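Local coordinates for protein endolysin (Clostridium phage phiCD27, PDB 3QAY) that probably cleaves the amide bond between N-acetylmuramic acid and L-alanine in clostridial cell walls, as a zinc-dependent phage amidase, at residues D79-L84 against N135-T140; E97-S102 against G124-K129. All coordinates share one frame; numbering follows the deposited sequence.

Contact 1: residues D79-L84 against N135-T140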
loop_
_atom_site.group_PDB
_atom_site.type_symbol
_atom_site.label_atom_id
_atom_site.label_comp_id
_atom_site.label_asym_id
_atom_site.label_seq_id
_atom_site.Cartn_x
_atom_site.Cartn_y
_atom_site.Cartn_z
ATOM N N ASP A 79 -1.100 4.913 -14.872
ATOM C CA ASP A 79 0.326 5.210 -14.932
ATOM C C ASP A 79 1.059 4.544 -13.776
ATOM O O ASP A 79 2.257 4.287 -13.873
ATOM C CB ASP A 79 0.557 6.721 -14.902
ATOM C CG ASP A 79 -0.186 7.437 -16.007
ATOM O OD1 ASP A 79 -0.072 7.016 -17.173
ATOM O OD2 ASP A 79 -0.896 8.411 -15.707
ATOM N N LEU A 80 0.335 4.241 -12.696
ATOM C CA LEU A 80 0.942 3.712 -11.476
ATOM C C LEU A 80 -0.054 2.927 -10.609
ATOM O O LEU A 80 -1.184 3.363 -10.384
ATOM C CB LEU A 80 1.551 4.863 -10.660
ATOM C CG LEU A 80 2.306 4.498 -9.376
ATOM C CD1 LEU A 80 3.490 3.595 -9.667
ATOM C CD2 LEU A 80 2.770 5.760 -8.641
ATOM N N LEU A 81 0.390 1.773 -10.115
ATOM C CA LEU A 81 -0.352 0.988 -9.132
ATOM C C LEU A 81 0.378 0.997 -7.792
ATOM O O LEU A 81 1.592 0.806 -7.742
ATOM C CB LEU A 81 -0.511 -0.456 -9.615
ATOM C CG LEU A 81 -1.015 -1.500 -8.608
ATOM C CD1 LEU A 81 -2.401 -1.138 -8.080
ATOM C CD2 LEU A 81 -1.015 -2.887 -9.246
ATOM N N ILE A 82 -0.374 1.232 -6.720
ATOM C CA ILE A 82 0.135 1.132 -5.359
ATOM C C ILE A 82 -0.754 0.144 -4.623
ATOM O O ILE A 82 -1.977 0.302 -4.630
ATOM C CB ILE A 82 0.065 2.489 -4.614
ATOM C CG1 ILE A 82 0.969 3.529 -5.275
ATOM C CG2 ILE A 82 0.448 2.318 -3.142
ATOM C CD1 ILE A 82 0.615 4.952 -4.901
ATOM N N GLU A 83 -0.164 -0.882 -4.016
ATOM C CA GLU A 83 -0.925 -1.751 -3.115
ATOM C C GLU A 83 -0.467 -1.539 -1.682
ATOM O O GLU A 83 0.722 -1.581 -1.386
ATOM C CB GLU A 83 -0.822 -3.229 -3.480
ATOM C CG GLU A 83 -1.755 -4.104 -2.623
ATOM C CD GLU A 83 -2.005 -5.466 -3.224
ATOM O OE1 GLU A 83 -1.292 -6.411 -2.832
ATOM O OE2 GLU A 83 -2.899 -5.590 -4.097
ATOM N N LEU A 84 -1.442 -1.330 -0.804
ATOM C CA LEU A 84 -1.198 -0.983 0.579
ATOM C C LEU A 84 -1.209 -2.228 1.439
ATOM O O LEU A 84 -2.187 -3.003 1.435
ATOM C CB LEU A 84 -2.270 -0.003 1.073
ATOM C CG LEU A 84 -2.314 1.352 0.363
ATOM C CD1 LEU A 84 -3.431 2.217 0.933
ATOM C CD2 LEU A 84 -0.972 2.049 0.490
ATOM N N ASN A 135 4.231 -8.669 -10.791
ATOM C CA ASN A 135 4.624 -9.327 -12.047
ATOM C C ASN A 135 3.489 -9.548 -13.059
ATOM O O ASN A 135 3.743 -9.993 -14.179
ATOM C CB ASN A 135 5.394 -10.629 -11.774
ATOM C CG ASN A 135 4.516 -11.762 -11.239
ATOM O OD1 ASN A 135 3.354 -11.915 -11.620
ATOM N ND2 ASN A 135 5.098 -12.589 -10.372
ATOM N N SER A 136 2.253 -9.231 -12.678
ATOM C CA SER A 136 1.103 -9.398 -13.578
ATOM C C SER A 136 0.335 -8.107 -13.811
ATOM O O SER A 136 -0.751 -8.122 -14.401
ATOM C CB SER A 136 0.160 -10.482 -13.046
ATOM O OG SER A 136 0.829 -11.726 -12.998
ATOM N N SER A 137 0.903 -6.992 -13.365
ATOM C CA SER A 137 0.289 -5.694 -13.555
ATOM C C SER A 137 0.985 -4.991 -14.712
ATOM O O SER A 137 2.219 -4.993 -14.798
ATOM C CB SER A 137 0.354 -4.866 -12.262
ATOM O OG SER A 137 1.670 -4.769 -11.724
ATOM N N LYS A 138 0.204 -4.418 -15.625
ATOM C CA LYS A 138 0.795 -3.689 -16.757
ATOM C C LYS A 138 1.493 -2.405 -16.314
ATOM O O LYS A 138 2.645 -2.185 -16.671
ATOM C CB LYS A 138 -0.228 -3.376 -17.856
ATOM C CG LYS A 138 0.436 -3.038 -19.197
ATOM C CD LYS A 138 -0.578 -2.753 -20.278
ATOM C CE LYS A 138 -0.032 -3.005 -21.678
ATOM N NZ LYS A 138 1.377 -2.564 -21.864
ATOM N N PRO A 139 0.810 -1.552 -15.529
ATOM C CA PRO A 139 1.531 -0.349 -15.103
ATOM C C PRO A 139 2.674 -0.646 -14.139
ATOM O O PRO A 139 2.700 -1.706 -13.502
ATOM C CB PRO A 139 0.455 0.475 -14.397
ATOM C CG PRO A 139 -0.570 -0.507 -13.973
ATOM C CD PRO A 139 -0.569 -1.582 -15.009
ATOM N N THR A 140 3.621 0.283 -14.055
ATOM C CA THR A 140 4.591 0.286 -12.965
ATOM C C THR A 140 3.840 0.129 -11.651
ATOM O O THR A 140 2.805 0.776 -11.443
ATOM C CB THR A 140 5.393 1.593 -12.941
ATOM O OG1 THR A 140 6.032 1.770 -14.208
ATOM C CG2 THR A 140 6.447 1.563 -11.840
HETATM O O HOH W 1 3.128 2.631 -15.878
#
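The peptide group joining Asp79 to Leu80 has Pro139 over one face. Pro139 CB lies above it, 4.1 Å from Leu80 N and 4.2 Å from Asp79 C. At the oxygen end of the same peptide, Asp79 O accepts a hydrogen bond of 2.7 Å from water 1. That water in turn accepts Thr140 N, so it bridges the two backbones where they do not bond directly. The Thr140 carbonyl group is held at its oxygen. Leu81 N donates to Thr140 O over 2.9 Å, nearly straight at 167° and almost along the C=O axis. Leu80 CA adds a C-H...O contact to the same oxygen. Leu80 CD1 also comes within 3.4 Å of Thr140 O.

The side chains around this bond are mostly apolar. With Leu81 CG anti to the backbone N (chi1 168°), the branch point lies beside the carbonyl carbon, and one methyl, CD2, meets Ser137 CB at 3.9 Å. Leu81 CB also meets Pro139 CG, more loosely, at 4.4 Å. Ser137 turns its hydroxyl to Ile133 O in the preceding helix. Val73 of helix 64-75 touches both Leu81 and Ser137, and Asn74 of that helix touches Pro139. Helix 64-75 thus packs against this side of the contact. The CB of Asp79 points away from 135-140, and its OD2 accepts Lys3 N of the neighbouring strand. Farther along the strand, Glu83 OE1 bonds NE2 of the zinc ligand His85, which makes Glu83 a second-shell residue.

The Leu81-Thr140 bond stands at the start of the parallel pairing of strands 80-87 and 140-148. These are inner strands of the mixed sheet in the alpha/beta fold of the N-acetylmuramoyl-L-alanine amidase family.

Contact 2: residues E97-S102 against G124-K129; sequences EVLYYS and GAKLDK
Strands 97-100 and 124-127 run parallel, their axes 4.7 Å apart at closest approach and 27° apart in direction, with Leu99 opposite Lys126 and Tyr100 opposite Leu127. With helix 103-116 between them in sequence they form a beta-alpha-beta crossover. Two backbone hydrogen bonds join the strands, Lys126 N to Val98 O and Tyr100 N to Lys126 O. A third, Asp128 N to Tyr100 O, follows just past strand 124-127. Gly124 O is buried here without a polar partner in the model.

Tyr100 and Ala125 share the sheet face packed by helix 103-116, where Leu106 touches Tyr100 and Ala109 touches Ala125. With Tyr100 CG between the backbone N and the carbonyl carbon (chi1 68°), the ring starts out over 124-129, and its CE2 comes 3.3 Å from Lys126 C. Leu127 CA lies over one face of the ring, displaced toward the rim. The Leu127 side chain crosses Tyr100 at about a right angle, and its CD1 is 3.6 Å from Tyr100 CE1. Ala125 C is at the ring edge. Tyr100 OH and Ala125 O are also linked through water 2.

Beyond the strands, the Lys129 chain crosses Tyr101 at about a right angle, with Lys129 CB and CG each 3.5 Å from Tyr101 CE1. On the opposite sheet face, Leu99 CD2 packs 3.7 Å from Lys126 CB. The extended Lys126 chain then runs on to Glu97. Glu97 OE2 takes salt bridges from both Arg123 and Lys126, and the two cations probably stabilise its negative charge. Lys126 NZ meets Glu97 OE2 at 2.7 Å, coming from above the carboxylate plane, 60° out of it.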
loop_
_atom_site.group_PDB
_atom_site.type_symbol
_atom_site.label_atom_id
_atom_site.label_comp_id
_atom_site.label_asym_id
_atom_site.label_seq_id
_atom_site.Cartn_x
_atom_site.Cartn_y
_atom_site.Cartn_z
ATOM N N GLU A 97 8.939 -0.214 4.309
ATOM C CA GLU A 97 9.553 -1.020 3.282
ATOM C C GLU A 97 8.657 -0.953 2.043
ATOM O O GLU A 97 7.438 -0.978 2.172
ATOM C CB GLU A 97 9.627 -2.424 3.852
ATOM C CG GLU A 97 10.047 -3.518 2.969
ATOM C CD GLU A 97 10.224 -4.779 3.776
ATOM O OE1 GLU A 97 9.416 -5.718 3.621
ATOM O OE2 GLU A 97 11.148 -4.798 4.610
ATOM N N VAL A 98 9.251 -0.835 0.856
ATOM C CA VAL A 98 8.470 -0.788 -0.383
ATOM C C VAL A 98 9.012 -1.811 -1.392
ATOM O O VAL A 98 10.204 -1.802 -1.717
ATOM C CB VAL A 98 8.462 0.636 -1.003
ATOM C CG1 VAL A 98 7.722 0.646 -2.338
ATOM C CG2 VAL A 98 7.848 1.650 -0.029
ATOM N N LEU A 99 8.131 -2.688 -1.875
ATOM C CA LEU A 99 8.519 -3.725 -2.832
ATOM C C LEU A 99 8.229 -3.258 -4.252
ATOM O O LEU A 99 7.202 -2.621 -4.508
ATOM C CB LEU A 99 7.793 -5.041 -2.531
ATOM C CG LEU A 99 7.830 -5.480 -1.061
ATOM C CD1 LEU A 99 7.199 -6.864 -0.874
ATOM C CD2 LEU A 99 9.256 -5.470 -0.529
ATOM N N TYR A 100 9.150 -3.550 -5.167
ATOM C CA TYR A 100 9.046 -3.079 -6.544
ATOM C C TYR A 100 9.503 -4.163 -7.524
ATOM O O TYR A 100 10.081 -5.184 -7.121
ATOM C CB TYR A 100 9.865 -1.799 -6.736
ATOM C CG TYR A 100 11.351 -2.033 -6.639
ATOM C CD1 TYR A 100 12.097 -2.359 -7.764
ATOM C CD2 TYR A 100 12.012 -1.946 -5.417
ATOM C CE1 TYR A 100 13.461 -2.586 -7.680
ATOM C CE2 TYR A 100 13.381 -2.166 -5.324
ATOM C CZ TYR A 100 14.098 -2.483 -6.464
ATOM O OH TYR A 100 15.448 -2.715 -6.382
ATOM N N TYR A 101 9.239 -3.914 -8.806
ATOM C CA TYR A 101 9.466 -4.900 -9.874
ATOM C C TYR A 101 10.479 -4.454 -10.919
ATOM O O TYR A 101 11.144 -5.289 -11.514
ATOM C CB TYR A 101 8.141 -5.216 -10.575
ATOM C CG TYR A 101 8.217 -6.369 -11.556
ATOM C CD1 TYR A 101 8.242 -7.673 -11.109
ATOM C CD2 TYR A 101 8.277 -6.143 -12.925
ATOM C CE1 TYR A 101 8.319 -8.739 -11.987
ATOM C CE2 TYR A 101 8.356 -7.200 -13.823
ATOM C CZ TYR A 101 8.377 -8.502 -13.339
ATOM O OH TYR A 101 8.442 -9.567 -14.199
ATOM N N SER A 102 10.590 -3.147 -11.141
ATOM C CA SER A 102 11.389 -2.603 -12.237
ATOM C C SER A 102 12.247 -1.428 -11.778
ATOM O O SER A 102 12.128 -0.956 -10.646
ATOM C CB SER A 102 10.456 -2.121 -13.341
ATOM O OG SER A 102 9.580 -1.125 -12.838
ATOM N N GLY A 124 14.278 0.122 3.563
ATOM C CA GLY A 124 14.775 0.176 2.185
ATOM C C GLY A 124 13.815 -0.397 1.148
ATOM O O GLY A 124 12.941 -1.199 1.471
ATOM N N ALA A 125 13.980 0.039 -0.101
ATOM C CA ALA A 125 13.233 -0.507 -1.234
ATOM C C ALA A 125 13.787 -1.884 -1.579
ATOM O O ALA A 125 14.998 -2.088 -1.558
ATOM C CB ALA A 125 13.351 0.413 -2.436
ATOM N N LYS A 126 12.906 -2.827 -1.898
ATOM C CA LYS A 126 13.322 -4.210 -2.132
ATOM C C LYS A 126 12.683 -4.768 -3.392
ATOM O O LYS A 126 11.477 -4.642 -3.590
ATOM C CB LYS A 126 12.954 -5.087 -0.931
ATOM C CG LYS A 126 13.557 -4.604 0.377
ATOM C CD LYS A 126 13.145 -5.474 1.545
ATOM C CE LYS A 126 13.718 -4.934 2.850
ATOM N NZ LYS A 126 13.533 -5.908 3.959
ATOM N N LEU A 127 13.504 -5.370 -4.245
ATOM C CA LEU A 127 13.033 -6.007 -5.467
ATOM C C LEU A 127 12.386 -7.343 -5.118
ATOM O O LEU A 127 12.976 -8.144 -4.389
ATOM C CB LEU A 127 14.202 -6.229 -6.429
ATOM C CG LEU A 127 13.907 -6.929 -7.761
ATOM C CD1 LEU A 127 13.028 -6.067 -8.648
ATOM C CD2 LEU A 127 15.208 -7.290 -8.467
ATOM N N ASP A 128 11.167 -7.563 -5.613
ATOM C CA ASP A 128 10.510 -8.864 -5.510
ATOM C C ASP A 128 9.677 -9.123 -6.759
ATOM O O ASP A 128 8.612 -8.540 -6.935
ATOM C CB ASP A 128 9.638 -8.954 -4.251
ATOM C CG ASP A 128 9.158 -10.379 -3.968
ATOM O OD1 ASP A 128 9.386 -11.269 -4.814
ATOM O OD2 ASP A 128 8.543 -10.611 -2.901
ATOM N N LYS A 129 10.166 -10.009 -7.620
ATOM C CA LYS A 129 9.487 -10.319 -8.870
ATOM C C LYS A 129 8.517 -11.489 -8.745
ATOM O O LYS A 129 7.887 -11.875 -9.729
ATOM C CB LYS A 129 10.510 -10.607 -9.971
ATOM C CG LYS A 129 11.373 -9.418 -10.351
ATOM C CD LYS A 129 12.206 -9.743 -11.575
ATOM C CE LYS A 129 12.860 -8.514 -12.163
ATOM N NZ LYS A 129 13.661 -8.850 -13.378
HETATM O O HOH W 2 16.754 -2.397 -4.172
#

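Both contacts belong to one mixed sheet. Strand 140-148, which starts at Thr140 of contact 1, lies between strands 80-87 and 96-100 and so connects the two contacts. Contact 1 is partly buried, at the entry to an inner strand pair. One direct backbone bond, a water and apolar packing hold it. Contact 2 is at the surface and includes the outermost strand, 122-127. It has three backbone bonds, an aromatic ring packed on the neighbouring strand and a salt bridge. Along the chain it is nested inside the loop that contact 1 closes. The two meet where Asn135 CB packs on Tyr101 CE1, and Asn135 ND2 probably bonds Lys129 O at 2.9 Å.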